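Local structure of tetracycline repressor protein class G (6RX9) at the interface of chains A and B. The protein represses the tetracycline resistance gene by binding its operator DNA through an N-terminal helix-turn-helix, and loses affinity for that DNA when tetracycline binds. Numbering follows the deposited sequence. Chains: chain A/B, Tetracycline repressor protein class G.

Contact 1 and contact 2 are two patches of one two-fold symmetric dimer interface, their C-alpha centres about 18 Å apart, and each has a twin with the chains exchanged. The long helix starting at residue 127 links them: chain A supplies its first turns to contact 1, and chain B supplies its last turn and the residue just beyond to contact 2. Chain B also gives helix 170-182 to contact 1. On the chain A side, contact 2 uses the loop after helix 96-102, and contact 1 uses helix 110-122, which follows. Movements on tetracycline binding could therefore be felt at both patches.

Contact 1: the interface of chains A and B. Residues chain A 110, 114, 117, 131, 135; chain B 171-172, 175-176.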
# COMPACT_ATOMS: atom_id res chain seq x y z
N PHE A 110 -14.80 16.97 -1.83
CA PHE A 110 -16.11 16.43 -2.28
C PHE A 110 -16.45 16.96 -3.68
O PHE A 110 -17.03 16.20 -4.48
CB PHE A 110 -17.21 16.78 -1.26
CG PHE A 110 -17.02 16.12 0.09
CD1 PHE A 110 -17.19 14.75 0.24
CD2 PHE A 110 -16.69 16.88 1.20
CE1 PHE A 110 -17.02 14.15 1.48
CE2 PHE A 110 -16.52 16.27 2.44
CZ PHE A 110 -16.68 14.92 2.58
N GLU A 114 -16.80 14.39 -6.88
CA GLU A 114 -18.05 14.39 -7.68
C GLU A 114 -17.73 14.61 -9.16
O GLU A 114 -18.28 13.87 -9.99
CB GLU A 114 -19.04 15.44 -7.16
CG GLU A 114 -20.34 15.46 -7.93
CD GLU A 114 -21.57 15.92 -7.16
OE1 GLU A 114 -21.46 16.11 -5.93
OE2 GLU A 114 -22.63 16.07 -7.79
N ILE A 117 -16.16 11.37 -10.51
CA ILE A 117 -17.20 10.30 -10.57
C ILE A 117 -18.15 10.59 -11.74
O ILE A 117 -18.41 9.66 -12.53
CB ILE A 117 -17.94 10.17 -9.22
CG1 ILE A 117 -17.02 9.67 -8.11
CG2 ILE A 117 -19.17 9.28 -9.37
CD1 ILE A 117 -17.54 9.92 -6.71
N VAL A 131 -16.35 4.75 -8.48
CA VAL A 131 -15.69 4.94 -7.15
C VAL A 131 -14.72 3.77 -6.92
O VAL A 131 -13.59 4.03 -6.47
CB VAL A 131 -16.71 5.07 -6.00
CG1 VAL A 131 -16.02 5.09 -4.64
CG2 VAL A 131 -17.58 6.31 -6.17
N ARG A 135 -10.60 4.18 -6.52
CA ARG A 135 -10.00 3.66 -5.26
C ARG A 135 -8.98 2.56 -5.60
O ARG A 135 -7.89 2.58 -5.00
CB ARG A 135 -11.10 3.19 -4.31
CG ARG A 135 -11.83 4.35 -3.63
CD ARG A 135 -12.93 3.93 -2.68
NE ARG A 135 -13.65 5.10 -2.17
CZ ARG A 135 -14.75 5.05 -1.40
NH1 ARG A 135 -15.27 3.88 -1.05
NH2 ARG A 135 -15.32 6.17 -1.00
N PHE B 171 -26.23 13.76 -4.10
CA PHE B 171 -25.70 12.76 -5.06
C PHE B 171 -24.66 11.87 -4.36
O PHE B 171 -24.80 10.63 -4.42
CB PHE B 171 -25.11 13.45 -6.29
CG PHE B 171 -24.42 12.53 -7.27
CD1 PHE B 171 -25.14 11.86 -8.24
CD2 PHE B 171 -23.05 12.34 -7.21
CE1 PHE B 171 -24.50 11.01 -9.14
CE2 PHE B 171 -22.41 11.50 -8.11
CZ PHE B 171 -23.14 10.84 -9.07
N LEU B 172 -23.65 12.49 -3.74
CA LEU B 172 -22.51 11.80 -3.08
C LEU B 172 -23.00 11.01 -1.86
O LEU B 172 -22.60 9.84 -1.72
CB LEU B 172 -21.44 12.82 -2.66
CG LEU B 172 -20.29 13.03 -3.65
CD1 LEU B 172 -19.28 14.02 -3.08
CD2 LEU B 172 -19.61 11.72 -3.99
N LEU B 175 -24.75 7.85 -2.77
CA LEU B 175 -23.77 6.94 -3.43
C LEU B 175 -22.88 6.28 -2.37
O LEU B 175 -22.71 5.05 -2.44
CB LEU B 175 -22.93 7.74 -4.44
CG LEU B 175 -21.88 6.94 -5.21
CD1 LEU B 175 -22.48 5.71 -5.86
CD2 LEU B 175 -21.19 7.81 -6.26
N PHE B 176 -22.35 7.05 -1.41
CA PHE B 176 -21.46 6.57 -0.32
C PHE B 176 -22.21 5.57 0.57
O PHE B 176 -21.58 4.58 1.01
CB PHE B 176 -20.90 7.72 0.52
CG PHE B 176 -19.77 8.51 -0.09
CD1 PHE B 176 -18.85 7.91 -0.94
CD2 PHE B 176 -19.59 9.85 0.22
CE1 PHE B 176 -17.80 8.64 -1.49
CE2 PHE B 176 -18.54 10.57 -0.33
CZ PHE B 176 -17.65 9.97 -1.18
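B:Leu172, with chi1 at -95° and its chain then extended, sends its two methyls along different paths into chain A, and A:Ile117 turns CG1 beside its backbone N (chi1 -66°) to meet one of them. CD2 of B:Leu172 packs on CD1 of A:Ile117 at 3.9 Å, while its other methyl, CD1, lies 3.4 Å from the backbone O of A:Phe110 and also touches that residue's CB and ring atom CD1. The leucine fork thus meets residues about two turns apart on helix 110-122. One turn along helix 170-182, B:Leu175 points CD2 tip to tip at CG2 of A:Val131, 3.9 Å away, and the same methyl reaches CG2 of A:Ile117. Branched side chains here present compact methyls that mesh between the helices. Polar residues border the greasy centre. The extended A:Glu114 brings OE2 within 3.8 Å of CD2 of B:Phe171, its carboxylate tilted 29° from the ring and displaced beyond the rim at CD2; its methylene CG adds apolar contact. At the opposite border the outstretched A:Arg135 sets NH2 3.5 Å from CE1 of B:Phe176. Their planes are only 14° apart, but the guanidinium is shifted beyond the ring's rim. A:Val131 covers one guanidinium face through CG1, probably helping to hold its orientation. Long glutamate and arginine chains probably suit these borders by reaching the broad, apolar phenylalanine rims while keeping their charges off the centre. By packing helix 170-182 against helices 110-122 and 127-155 of the other subunit, the patch helps hold the repressor as a dimer and probably steadies the tetracycline pocket.

Contact 2: the interface of chains A and B. Residues chain A 105; chain B 150-151, 154.
The puckered ring of A:Pro105 has the carboxylate oxygen OD2 of B:Asp154 above the plane of one face, displaced outward past ring atom CG at 3.7 Å, and the carbonyl O of B:Ala150 at its CG-CD edge. The plane of the carboxylate is turned steeply from the mean plane of the proline ring, so the two flat groups do not stack. Instead the side chains slide past each other in opposite directions, and OD1 points away from the proline. The methylene does the nearest touching: CB of B:Asp154 sits 3.6 Å from CG of A:Pro105 and 4.0 Å from its CD. With CG of the aspartate anti to its backbone N (chi1 -174°), the carboxylate is swung past the ring's CG corner, while CB comes up at the CG-CD edge, somewhat above the plane. On the chain B side the backbone also takes part, for the O of B:Ala150 lies 3.7 Å from both CG and CD of A:Pro105, off the ring plane on the side opposite the aspartate. Alanine suits this last turn of helix 127-153 because its small methyl probably allows the loop of chain A to approach. The neighbouring B:Ser151 stands at the margin of the patch, its backbone N 4.4 Å from CG of the proline. Proline suits the loop side: the closed ring restricts phi, here -57°, and offers a rigid apolar surface without a backbone N-H that would need a partner. The patch thus props the loop after helix 96-102, which carries the likely magnesium ligand A:His100, against the end of a long helix of the other subunit, and may help carry the effect of tetracycline binding across the dimer.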
# COMPACT_ATOMS: atom_id res chain seq x y z
N PRO A 105 -7.12 8.25 7.99
CA PRO A 105 -7.82 8.50 6.73
C PRO A 105 -8.41 9.92 6.67
O PRO A 105 -9.09 10.31 7.61
CB PRO A 105 -8.92 7.42 6.69
CG PRO A 105 -9.08 6.98 8.13
CD PRO A 105 -7.70 7.13 8.74
N ALA B 150 -7.33 1.05 7.98
CA ALA B 150 -7.23 2.47 8.40
C ALA B 150 -8.62 3.00 8.76
O ALA B 150 -8.73 3.72 9.77
CB ALA B 150 -6.59 3.30 7.31
N SER B 151 -9.64 2.65 7.97
CA SER B 151 -11.06 3.03 8.18
C SER B 151 -11.59 2.40 9.47
O SER B 151 -12.30 3.10 10.21
CB SER B 151 -11.91 2.65 6.99
OG SER B 151 -11.37 3.17 5.79
N ASP B 154 -10.32 4.26 12.52
CA ASP B 154 -10.99 5.58 12.54
C ASP B 154 -12.49 5.38 12.73
O ASP B 154 -12.93 5.44 13.90
CB ASP B 154 -10.69 6.37 11.26
CG ASP B 154 -11.21 7.80 11.28
OD1 ASP B 154 -11.06 8.47 12.32
OD2 ASP B 154 -11.78 8.23 10.25